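Local coordinates for orotidine-5-phosphate decarboxylase/orotate phosphoribosyltransferase, putative (Ompdcase-oprtase, putative) (Leishmania infantum, PDB 3QW3) that catalyses, through this decarboxylase domain of a bifunctional UMP synthase, the conversion of orotidine 5'-phosphate to UMP and CO2, the last step of de novo UMP biosynthesis, at the interface of chains A and B. Coordinates in Å, arbitrary orientation; residue numbers count along the deposited sequence, not the author numbering. Chains: chain A/B, Orotidine-5-phosphate decarboxylase/orotate phosphoribosyltransferase, putative (Ompdcase-oprtase, putative).

Contact 1: the interface of chains A and B. Residues chain A 113, 144, 147, 149, 154; chain B 149, 154, 157-158.
B:Leu154, B:Ala157 and B:Val158 lie on the first turns of helix 154-162, helical in backbone, and face A:Leu144 and A:Leu147, two loop residues of chain A, the latter extended. Together they form an apolar patch of the homodimer interface of the OMP decarboxylase domain. B:Leu154 buries 53 Å² here and pushes its fork into chain A. Its CG is anti to the backbone N (chi1 177°), which sends the side chain toward chain A, and the branch at CG gives the two methyls different neighbours. B:Leu154 CD1 goes to the loop, meeting CD1 of A:Leu147 at 3.9 Å and lying beside CG of A:Leu144, whose side chain it crosses at about a right angle. B:Leu154 CD2 turns to CE2 of the A:Tyr113 ring, the side chains crossing obliquely, and to its symmetry counterpart A:Leu154, with 4.0 Å between the CD2 methyls of the two leucines.

CD1 of A:Leu147 also touches the methyl of B:Ala157, while A:Leu147 CB rests 3.8 Å from CG1 of B:Val149. B:Val149 CG1 also meets CG2 of A:Val149 at 3.7 Å, so one methyl of chain B bridges two residues of chain A. The two valines differ in rotamer: chi1 is 176° in A:Val149 but -73° in B:Val149, a local departure from exact two-fold symmetry. No hydrogen bond or salt bridge crosses here; the contact is apolar packing of aliphatic side chains and one tyrosine. One turn along from B:Leu154, CG2 of B:Val158 touches both A:Leu144 CD2 and the phenol oxygen, with A:Tyr113 OH 3.5 Å from B:Val158 CG2.

Contact 2: the interface of chains A and B. Residues chain A 84, 111-114, 133, 144; chain B 84, 111-114, 133, 144.
A:Tyr113 and B:Tyr113 each bury 57 Å² against the opposite chain, their rings packed against B:Pro112 and A:Pro112 respectively. CG of B:Pro112 sits over the centre of one face of the A:Tyr113 ring, 3.7 Å from its centroid, in a CH-pi contact that the two-fold repeats. With CG anti to the backbone N (chi1 -167°), A:Tyr113 extends across the boundary alongside B:Leu133, bringing A:Tyr113 CE1 to 3.6 Å from the backbone O of B:Leu133.

The prolines also pack against the leucines at 144: CD1 of A:Leu144 approaches the carbonyl O of B:Pro112. Near the axis the hydroxyls of A:Ser111 and B:Ser111 share a hydrogen bond, OG to OG 3.2 Å, of undecided direction. A:Ser111 OG also accepts the backbone N-H of A:Tyr113 in a nearly straight bond (171° at H), repeated in chain B, which ties the tyrosine loop to the serine pair.

Waters add further bridges: between O of A:Lys84 and O of B:Lys84, from A:Tyr113 O to B:Leu144 N, and from B:Tyr113 O to A:Leu144 N. B:Lys84 is the catalytic lysine of the family's D-x-K-x-x-D motif, and the A:Met114 thioether SD lies across its alkyl chain, 3.9 Å from B:Lys84 CD. The site pairs two decarboxylase domains, plausibly one building block of the tetrameric UMP synthase, and brings each chain's loop against the partner's catalytic lysine, which may help to position it.

Contact 1: the interface of chains A and B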
loop_
_atom_site.group_PDB
_atom_site.type_symbol
_atom_site.label_atom_id
_atom_site.label_comp_id
_atom_site.label_asym_id
_atom_site.label_seq_id
_atom_site.Cartn_x
_atom_site.Cartn_y
_atom_site.Cartn_z
ATOM N N TYR A 113 -4.277 7.765 -0.607
ATOM C CA TYR A 113 -3.327 8.872 -0.831
ATOM C C TYR A 113 -3.162 9.325 -2.290
ATOM O O TYR A 113 -2.991 10.523 -2.548
ATOM C CB TYR A 113 -1.957 8.633 -0.175
ATOM C CG TYR A 113 -1.120 9.904 -0.150
ATOM C CD1 TYR A 113 -0.081 10.100 -1.061
ATOM C CD2 TYR A 113 -1.406 10.927 0.756
ATOM C CE1 TYR A 113 0.669 11.281 -1.050
ATOM C CE2 TYR A 113 -0.662 12.105 0.776
ATOM C CZ TYR A 113 0.369 12.272 -0.128
ATOM O OH TYR A 113 1.083 13.449 -0.108
ATOM N N LEU A 144 -1.273 13.074 9.387
ATOM C CA LEU A 144 -2.009 13.453 8.185
ATOM C C LEU A 144 -3.515 13.446 8.408
ATOM O O LEU A 144 -4.196 14.407 8.064
ATOM C CB LEU A 144 -1.659 12.534 7.006
ATOM C CG LEU A 144 -0.428 12.823 6.139
ATOM C CD1 LEU A 144 0.873 12.468 6.852
ATOM C CD2 LEU A 144 -0.531 12.063 4.827
ATOM N N LEU A 147 -5.047 16.373 10.330
ATOM C CA LEU A 147 -4.798 17.714 9.803
ATOM C C LEU A 147 -6.124 18.356 9.413
ATOM O O LEU A 147 -7.060 17.666 8.994
ATOM C CB LEU A 147 -3.846 17.682 8.605
ATOM C CG LEU A 147 -2.384 17.301 8.867
ATOM C CD1 LEU A 147 -1.615 17.213 7.553
ATOM C CD2 LEU A 147 -1.715 18.289 9.815
ATOM N N VAL A 149 -8.545 20.486 7.145
ATOM C CA VAL A 149 -8.842 20.978 5.797
ATOM C C VAL A 149 -10.141 21.773 5.895
ATOM O O VAL A 149 -11.225 21.198 6.048
ATOM C CB VAL A 149 -8.992 19.825 4.770
ATOM C CG1 VAL A 149 -9.404 20.364 3.405
ATOM C CG2 VAL A 149 -7.697 19.031 4.660
ATOM N N LEU A 154 -8.805 15.873 7.700
ATOM C CA LEU A 154 -8.525 15.163 6.447
ATOM C C LEU A 154 -9.339 13.873 6.341
ATOM O O LEU A 154 -9.838 13.535 5.264
ATOM C CB LEU A 154 -7.025 14.862 6.278
ATOM C CG LEU A 154 -6.639 14.042 5.030
ATOM C CD1 LEU A 154 -6.887 14.831 3.745
ATOM C CD2 LEU A 154 -5.197 13.539 5.073
ATOM N N VAL B 149 -3.987 22.447 3.869
ATOM C CA VAL B 149 -3.894 22.243 5.308
ATOM C C VAL B 149 -3.216 23.468 5.922
ATOM O O VAL B 149 -1.998 23.502 6.115
ATOM C CB VAL B 149 -3.179 20.905 5.673
ATOM C CG1 VAL B 149 -4.083 19.725 5.367
ATOM C CG2 VAL B 149 -1.855 20.750 4.924
ATOM N N LEU B 154 -1.383 19.528 1.250
ATOM C CA LEU B 154 -1.112 18.277 1.967
ATOM C C LEU B 154 0.250 17.686 1.593
ATOM O O LEU B 154 0.985 17.218 2.468
ATOM C CB LEU B 154 -2.221 17.241 1.733
ATOM C CG LEU B 154 -2.008 15.864 2.390
ATOM C CD1 LEU B 154 -1.938 15.966 3.905
ATOM C CD2 LEU B 154 -3.095 14.879 1.969
ATOM N N ALA B 157 2.926 19.251 3.504
ATOM C CA ALA B 157 2.947 18.766 4.889
ATOM C C ALA B 157 3.694 17.430 5.011
ATOM O O ALA B 157 4.418 17.201 5.986
ATOM C CB ALA B 157 1.536 18.645 5.445
ATOM N N VAL B 158 3.516 16.558 4.024
ATOM C CA VAL B 158 4.253 15.295 3.981
ATOM C C VAL B 158 5.758 15.583 3.863
ATOM O O VAL B 158 6.566 15.009 4.594
ATOM C CB VAL B 158 3.773 14.401 2.819
ATOM C CG1 VAL B 158 4.702 13.200 2.630
ATOM C CG2 VAL B 158 2.352 13.931 3.087
#

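Contact 2: the interface of chains A and B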
loop_
_atom_site.group_PDB
_atom_site.type_symbol
_atom_site.label_atom_id
_atom_site.label_comp_id
_atom_site.label_asym_id
_atom_site.label_seq_id
_atom_site.Cartn_x
_atom_site.Cartn_y
_atom_site.Cartn_z
ATOM N N LYS A 84 -3.845 -3.280 1.888
ATOM C CA LYS A 84 -3.638 -1.827 1.873
ATOM C C LYS A 84 -2.822 -1.374 0.650
ATOM O O LYS A 84 -1.769 -0.749 0.768
ATOM C CB LYS A 84 -3.043 -1.339 3.207
ATOM C CG LYS A 84 -3.949 -1.634 4.416
ATOM C CD LYS A 84 -3.382 -1.068 5.721
ATOM C CE LYS A 84 -4.300 -1.349 6.924
ATOM N NZ LYS A 84 -4.339 -2.797 7.310
ATOM N N SER A 111 -5.176 2.287 0.254
ATOM C CA SER A 111 -4.819 3.634 0.699
ATOM C C SER A 111 -5.475 4.675 -0.215
ATOM O O SER A 111 -5.537 4.474 -1.427
ATOM C CB SER A 111 -3.289 3.808 0.677
ATOM O OG SER A 111 -2.932 5.182 0.761
ATOM N N PRO A 112 -5.946 5.797 0.359
ATOM C CA PRO A 112 -6.550 6.865 -0.430
ATOM C C PRO A 112 -5.554 7.881 -0.979
ATOM O O PRO A 112 -5.959 8.762 -1.738
ATOM C CB PRO A 112 -7.445 7.570 0.591
ATOM C CG PRO A 112 -6.692 7.428 1.868
ATOM C CD PRO A 112 -6.082 6.048 1.806
ATOM N N TYR A 113 -4.277 7.765 -0.607
ATOM C CA TYR A 113 -3.327 8.872 -0.831
ATOM C C TYR A 113 -3.162 9.325 -2.290
ATOM O O TYR A 113 -2.991 10.523 -2.548
ATOM C CB TYR A 113 -1.957 8.633 -0.175
ATOM C CG TYR A 113 -1.120 9.904 -0.150
ATOM C CD1 TYR A 113 -0.081 10.100 -1.061
ATOM C CD2 TYR A 113 -1.406 10.927 0.756
ATOM C CE1 TYR A 113 0.669 11.281 -1.050
ATOM C CE2 TYR A 113 -0.662 12.105 0.776
ATOM C CZ TYR A 113 0.369 12.272 -0.128
ATOM O OH TYR A 113 1.083 13.449 -0.108
ATOM N N MET A 114 -3.218 8.387 -3.229
ATOM C CA MET A 114 -3.048 8.737 -4.644
ATOM C C MET A 114 -4.372 9.082 -5.341
ATOM O O MET A 114 -4.398 9.341 -6.547
ATOM C CB MET A 114 -2.283 7.640 -5.380
ATOM C CG MET A 114 -0.838 7.515 -4.915
ATOM S SD MET A 114 0.041 6.142 -5.662
ATOM C CE MET A 114 0.248 6.734 -7.342
ATOM N N LEU A 133 -8.710 3.245 3.498
ATOM C CA LEU A 133 -8.246 3.762 4.787
ATOM C C LEU A 133 -8.821 5.141 5.039
ATOM O O LEU A 133 -8.784 6.006 4.162
ATOM C CB LEU A 133 -6.718 3.822 4.832
ATOM C CG LEU A 133 -5.940 2.550 4.508
ATOM C CD1 LEU A 133 -4.435 2.859 4.614
ATOM C CD2 LEU A 133 -6.317 1.410 5.438
ATOM N N LEU A 144 -1.273 13.074 9.387
ATOM C CA LEU A 144 -2.009 13.453 8.185
ATOM C C LEU A 144 -3.515 13.446 8.408
ATOM O O LEU A 144 -4.196 14.407 8.064
ATOM C CB LEU A 144 -1.659 12.534 7.006
ATOM C CG LEU A 144 -0.428 12.823 6.139
ATOM C CD1 LEU A 144 0.873 12.468 6.852
ATOM C CD2 LEU A 144 -0.531 12.063 4.827
ATOM N N LYS B 84 4.859 0.306 -2.521
ATOM C CA LYS B 84 3.943 1.298 -1.917
ATOM C C LYS B 84 3.169 0.713 -0.722
ATOM O O LYS B 84 1.930 0.649 -0.716
ATOM C CB LYS B 84 2.997 1.908 -2.970
ATOM C CG LYS B 84 3.722 2.709 -4.075
ATOM C CD LYS B 84 2.747 3.427 -5.018
ATOM C CE LYS B 84 3.471 4.219 -6.121
ATOM N NZ LYS B 84 4.262 3.355 -7.062
ATOM N N SER B 111 3.345 4.467 1.579
ATOM C CA SER B 111 2.301 5.476 1.738
ATOM C C SER B 111 2.456 6.195 3.081
ATOM O O SER B 111 2.757 5.565 4.092
ATOM C CB SER B 111 0.915 4.822 1.649
ATOM O OG SER B 111 -0.085 5.722 2.100
ATOM N N PRO B 112 2.247 7.524 3.094
ATOM C CA PRO B 112 2.324 8.298 4.322
ATOM C C PRO B 112 1.017 8.320 5.119
ATOM O O PRO B 112 0.989 8.882 6.217
ATOM C CB PRO B 112 2.603 9.711 3.804
ATOM C CG PRO B 112 1.845 9.769 2.512
ATOM C CD PRO B 112 1.946 8.376 1.922
ATOM N N TYR B 113 -0.048 7.718 4.585
ATOM C CA TYR B 113 -1.392 7.981 5.126
ATOM C C TYR B 113 -1.603 7.606 6.603
ATOM O O TYR B 113 -2.349 8.290 7.318
ATOM C CB TYR B 113 -2.500 7.388 4.240
ATOM C CG TYR B 113 -3.857 7.905 4.649
ATOM C CD1 TYR B 113 -4.741 7.109 5.392
ATOM C CD2 TYR B 113 -4.235 9.213 4.348
ATOM C CE1 TYR B 113 -5.982 7.607 5.798
ATOM C CE2 TYR B 113 -5.475 9.718 4.740
ATOM C CZ TYR B 113 -6.340 8.911 5.463
ATOM O OH TYR B 113 -7.550 9.434 5.850
ATOM N N MET B 114 -0.941 6.542 7.055
ATOM C CA MET B 114 -1.081 6.103 8.440
ATOM C C MET B 114 -0.053 6.730 9.384
ATOM O O MET B 114 -0.046 6.439 10.580
ATOM C CB MET B 114 -1.094 4.573 8.528
ATOM C CG MET B 114 -2.356 3.985 7.937
ATOM S SD MET B 114 -2.364 2.193 7.915
ATOM C CE MET B 114 -2.488 1.823 9.673
ATOM N N LEU B 133 5.490 8.396 -0.520
ATOM C CA LEU B 133 4.642 9.090 -1.495
ATOM C C LEU B 133 4.385 10.519 -1.061
ATOM O O LEU B 133 4.009 10.770 0.087
ATOM C CB LEU B 133 3.303 8.366 -1.675
ATOM C CG LEU B 133 3.365 6.881 -2.017
ATOM C CD1 LEU B 133 1.941 6.351 -2.137
ATOM C CD2 LEU B 133 4.150 6.633 -3.306
ATOM N N LEU B 144 -6.567 14.381 -2.556
ATOM C CA LEU B 144 -6.009 14.535 -1.228
ATOM C C LEU B 144 -4.784 15.439 -1.253
ATOM O O LEU B 144 -4.686 16.368 -0.458
ATOM C CB LEU B 144 -5.659 13.172 -0.615
ATOM C CG LEU B 144 -6.735 12.404 0.172
ATOM C CD1 LEU B 144 -7.769 11.776 -0.739
ATOM C CD2 LEU B 144 -6.111 11.340 1.069
HETATM O O HOH W 1 -0.462 1.584 0.413
HETATM O O HOH W 2 -1.863 10.113 9.430
HETATM O O HOH W 3 -4.520 12.467 -3.766
#

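The C-alpha centres of contact 1 and contact 2 are about 10 Å apart, and A:Tyr113 and A:Leu144 belong to both. The tyrosine therefore ties the polar, water-containing middle of the interface to the aliphatic patch built on helix 154-162. Contact 2 includes both symmetry copies of its residues, whereas contact 1 is a part of the interface whose twin has the chains exchanged. The two are neighbouring patches of one two-fold interface, joined through A:Tyr113 and A:Leu144, that runs from the region of the catalytic lysine to the helix beginning at residue 154 in each chain.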